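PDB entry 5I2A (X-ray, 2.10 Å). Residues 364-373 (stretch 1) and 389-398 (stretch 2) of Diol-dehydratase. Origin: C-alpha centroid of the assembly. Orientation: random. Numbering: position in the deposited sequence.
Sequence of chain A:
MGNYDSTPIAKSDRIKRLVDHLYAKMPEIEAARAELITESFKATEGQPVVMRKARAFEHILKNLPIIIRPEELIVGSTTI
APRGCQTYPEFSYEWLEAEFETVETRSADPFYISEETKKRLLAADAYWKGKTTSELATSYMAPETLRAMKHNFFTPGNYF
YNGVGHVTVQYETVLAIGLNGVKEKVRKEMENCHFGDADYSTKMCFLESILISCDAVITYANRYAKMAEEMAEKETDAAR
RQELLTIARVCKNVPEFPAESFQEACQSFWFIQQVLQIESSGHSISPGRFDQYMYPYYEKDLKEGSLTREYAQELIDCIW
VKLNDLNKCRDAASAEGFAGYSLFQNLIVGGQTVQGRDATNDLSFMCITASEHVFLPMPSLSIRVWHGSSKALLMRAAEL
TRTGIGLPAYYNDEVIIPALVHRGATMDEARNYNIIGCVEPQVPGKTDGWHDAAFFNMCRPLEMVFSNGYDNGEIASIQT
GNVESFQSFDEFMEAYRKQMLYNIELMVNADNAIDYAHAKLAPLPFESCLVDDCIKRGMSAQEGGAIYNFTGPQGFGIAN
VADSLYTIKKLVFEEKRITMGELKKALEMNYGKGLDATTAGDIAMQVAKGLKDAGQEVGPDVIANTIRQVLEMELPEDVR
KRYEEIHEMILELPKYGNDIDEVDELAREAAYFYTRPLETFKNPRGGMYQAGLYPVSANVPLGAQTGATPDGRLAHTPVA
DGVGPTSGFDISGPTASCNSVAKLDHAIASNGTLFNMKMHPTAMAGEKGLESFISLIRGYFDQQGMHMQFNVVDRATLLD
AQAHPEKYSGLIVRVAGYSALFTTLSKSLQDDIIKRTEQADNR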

# COMPACT_ATOMS: atom_id res chain seq x y z
N SER A 364 0.05 32.97 -29.86
CA SER A 364 -1.31 33.18 -29.37
C SER A 364 -2.30 33.27 -30.55
O SER A 364 -3.34 32.60 -30.57
CB SER A 364 -1.42 34.45 -28.50
OG SER A 364 -0.41 34.51 -27.51
N PHE A 365 -1.96 34.08 -31.55
CA PHE A 365 -2.80 34.21 -32.75
C PHE A 365 -2.76 32.95 -33.59
O PHE A 365 -3.78 32.53 -34.13
CB PHE A 365 -2.37 35.43 -33.59
CG PHE A 365 -2.59 36.75 -32.90
CD1 PHE A 365 -3.80 37.41 -33.00
CD2 PHE A 365 -1.60 37.31 -32.13
CE1 PHE A 365 -4.00 38.61 -32.35
CE2 PHE A 365 -1.80 38.52 -31.48
CZ PHE A 365 -3.00 39.16 -31.58
N MET A 366 -1.59 32.32 -33.71
CA MET A 366 -1.46 31.17 -34.59
C MET A 366 -2.24 29.95 -34.07
O MET A 366 -2.70 29.14 -34.87
CB MET A 366 0.01 30.83 -34.79
CG MET A 366 0.73 31.94 -35.60
SD MET A 366 2.53 31.91 -35.52
CE MET A 366 2.80 30.37 -36.37
N CYS A 367 -2.41 29.86 -32.76
CA CYS A 367 -3.24 28.80 -32.17
C CYS A 367 -4.71 28.99 -32.55
O CYS A 367 -5.41 28.04 -32.88
CB CYS A 367 -3.07 28.77 -30.65
SG CYS A 367 -1.43 28.20 -30.11
N ILE A 368 -5.17 30.23 -32.53
CA ILE A 368 -6.53 30.53 -32.96
C ILE A 368 -6.71 30.19 -34.46
O ILE A 368 -7.71 29.62 -34.87
CB ILE A 368 -6.87 32.00 -32.70
CG1 ILE A 368 -6.88 32.28 -31.20
CG2 ILE A 368 -8.22 32.34 -33.30
CD1 ILE A 368 -7.10 33.74 -30.84
N THR A 369 -5.70 30.53 -35.26
CA THR A 369 -5.75 30.26 -36.69
C THR A 369 -5.79 28.75 -36.94
O THR A 369 -6.52 28.27 -37.82
CB THR A 369 -4.53 30.88 -37.42
OG1 THR A 369 -4.61 32.31 -37.36
CG2 THR A 369 -4.50 30.46 -38.89
N ALA A 370 -5.03 28.01 -36.15
CA ALA A 370 -4.98 26.57 -36.34
C ALA A 370 -6.35 25.93 -36.10
O ALA A 370 -6.76 25.03 -36.81
CB ALA A 370 -3.92 25.93 -35.44
N SER A 371 -7.08 26.44 -35.11
CA SER A 371 -8.46 25.98 -34.89
C SER A 371 -9.36 26.28 -36.10
O SER A 371 -10.25 25.50 -36.43
CB SER A 371 -9.03 26.63 -33.63
OG SER A 371 -8.40 26.14 -32.47
N GLU A 372 -9.13 27.41 -36.75
CA GLU A 372 -9.90 27.77 -37.94
C GLU A 372 -9.49 26.89 -39.12
O GLU A 372 -10.33 26.39 -39.86
CB GLU A 372 -9.72 29.25 -38.27
CG GLU A 372 -10.64 29.78 -39.33
CD GLU A 372 -10.68 31.31 -39.33
OE1 GLU A 372 -9.71 31.95 -38.85
OE2 GLU A 372 -11.69 31.88 -39.81
N HIS A 373 -8.18 26.68 -39.28
CA HIS A 373 -7.65 25.85 -40.36
C HIS A 373 -8.15 24.40 -40.28
O HIS A 373 -8.67 23.86 -41.25
CB HIS A 373 -6.12 25.84 -40.33
CG HIS A 373 -5.49 27.07 -40.91
ND1 HIS A 373 -4.12 27.22 -41.00
CD2 HIS A 373 -6.02 28.21 -41.40
CE1 HIS A 373 -3.84 28.39 -41.55
NE2 HIS A 373 -4.98 29.01 -41.80
N SER A 389 -5.79 42.50 -21.36
CA SER A 389 -5.77 41.67 -22.57
C SER A 389 -5.58 42.52 -23.83
O SER A 389 -6.20 43.56 -23.97
CB SER A 389 -7.07 40.86 -22.72
OG SER A 389 -7.12 39.78 -21.81
N SER A 390 -4.73 42.06 -24.74
CA SER A 390 -4.64 42.63 -26.07
C SER A 390 -6.00 42.65 -26.76
O SER A 390 -6.66 41.62 -26.90
CB SER A 390 -3.64 41.83 -26.90
OG SER A 390 -3.92 41.93 -28.28
N LYS A 391 -6.43 43.84 -27.18
CA LYS A 391 -7.71 43.97 -27.86
C LYS A 391 -7.69 43.18 -29.17
O LYS A 391 -8.68 42.58 -29.56
CB LYS A 391 -8.03 45.45 -28.13
CG LYS A 391 -9.40 45.68 -28.81
CD LYS A 391 -9.66 47.17 -29.10
CE LYS A 391 -10.90 47.40 -29.99
NZ LYS A 391 -12.17 46.99 -29.34
N ALA A 392 -6.54 43.16 -29.84
CA ALA A 392 -6.40 42.44 -31.09
C ALA A 392 -6.61 40.93 -30.88
O ALA A 392 -7.18 40.26 -31.74
CB ALA A 392 -5.04 42.70 -31.72
N LEU A 393 -6.14 40.40 -29.76
CA LEU A 393 -6.29 38.97 -29.51
C LEU A 393 -7.75 38.68 -29.20
O LEU A 393 -8.29 37.69 -29.68
CB LEU A 393 -5.37 38.49 -28.37
CG LEU A 393 -5.35 36.97 -28.16
CD1 LEU A 393 -4.75 36.23 -29.35
CD2 LEU A 393 -4.62 36.61 -26.85
N LEU A 394 -8.39 39.54 -28.41
CA LEU A 394 -9.80 39.36 -28.07
C LEU A 394 -10.68 39.40 -29.31
O LEU A 394 -11.60 38.59 -29.45
CB LEU A 394 -10.28 40.42 -27.08
CG LEU A 394 -9.68 40.39 -25.66
CD1 LEU A 394 -10.32 41.45 -24.79
CD2 LEU A 394 -9.81 39.00 -25.01
N MET A 395 -10.39 40.33 -30.22
CA MET A 395 -11.17 40.42 -31.45
C MET A 395 -10.94 39.20 -32.35
O MET A 395 -11.87 38.69 -32.96
CB MET A 395 -10.84 41.72 -32.20
CG MET A 395 -11.37 42.96 -31.48
SD MET A 395 -13.19 43.10 -31.57
CE MET A 395 -13.38 43.61 -33.28
N ARG A 396 -9.70 38.72 -32.41
CA ARG A 396 -9.41 37.52 -33.17
C ARG A 396 -10.12 36.29 -32.59
O ARG A 396 -10.58 35.42 -33.32
CB ARG A 396 -7.90 37.28 -33.21
CG ARG A 396 -7.49 36.11 -34.05
CD ARG A 396 -7.50 36.47 -35.53
NE ARG A 396 -7.05 35.35 -36.34
CZ ARG A 396 -7.86 34.44 -36.87
NH1 ARG A 396 -9.18 34.53 -36.68
NH2 ARG A 396 -7.36 33.44 -37.60
N ALA A 397 -10.20 36.23 -31.26
CA ALA A 397 -10.94 35.16 -30.60
C ALA A 397 -12.42 35.23 -30.98
O ALA A 397 -13.05 34.23 -31.30
CB ALA A 397 -10.76 35.24 -29.08
N ALA A 398 -12.96 36.45 -30.94
CA ALA A 398 -14.36 36.68 -31.26
C ALA A 398 -14.66 36.26 -32.71
O ALA A 398 -15.70 35.69 -32.99
CB ALA A 398 -14.73 38.15 -31.03
O HOH W 1 -4.16 35.59 -36.76

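At the centre of this contact Leu 393 lies against Phe 365 and Ile 368. One methyl of the leucine, CD1, sits over a face of the Phe 365 ring, 3.9 Å from the ring centroid and 11° off the ring normal, so that its C–H bonds meet the π cloud in a CH-π contact. The same Leu 393 CD1 lies 3.7 Å from Ile 368 CD1, and 3.9 Å from Ser 364 CB. An aliphatic side chain suits this place because its CD1 methyl is apolar and compact enough to touch the aromatic face and the isoleucine methyl at once. Although the CA-to-CB bond of Leu 393 points sideways, its rotamer (chi1 t, chi2 p) brings the end of the chain nearer to the other helix. Phe 365 behaves likewise: its CB leaves sideways, and the ring then reaches across.

The backbones make this meshing possible. Residues 364-373 are helical throughout, within a longer helix, and 391-398 form a second helix running almost parallel to it, with 7° between their directions and 10.2 Å between the axes at closest approach. Phe 365 CA and Leu 393 CA are 6.7 Å apart, and Ile 368 CA and Ala 397 CA 6.8 Å, so the register is kept as both chains advance by about one turn. Small residues help to fill the surroundings: Phe 365 CZ comes within 4.1 Å of Ala 392 CB, while Ile 368 CD1 lies 4.3 Å from Ala 397 CB. The short alanine side chains leave the larger phenylalanine and isoleucine to span the gap. At the ring edge, Phe 365 CE1 is 3.6 Å from the carbonyl oxygen Ala 392 O, which is already engaged by Arg 396 N in the helical hydrogen-bond pattern.

The start of the second helix is secured by Ser 390 at the N-cap. Its OG accepts a hydrogen bond from Leu 393 N at 3.1 Å, serving an amide in the first turn and anchoring the segment from which Leu 393 projects.

Toward the polar edge, Arg 396 takes over as a knob among Phe 365, Ile 368, Thr 369 and Glu 372. Its long side chain suits both environments. The aliphatic part packs first, with Arg 396 CG 4.1 Å from Phe 365 CD1 and 3.9 Å from Ile 368 CG2; that same isoleucine methyl lies over one face of the guanidinium. The polar partners approach at the guanidinium edge, where the N–H groups point. Arg 396 NH2 donates to Thr 369 OG1 at 3.0 Å and to Glu 372 OE1 at 3.1 Å, the latter a salt bridge in which charge reinforces the hydrogen bond. A weak bond from Arg 396 NH1 to Glu 372 OE1, 3.4 Å long, adds to it. Arg 396 NE donates to a water oxygen 2.9 Å away, and this water also makes a weak hydrogen bond with Thr 369 OG1 at 3.4 Å, linking the two helices a second way.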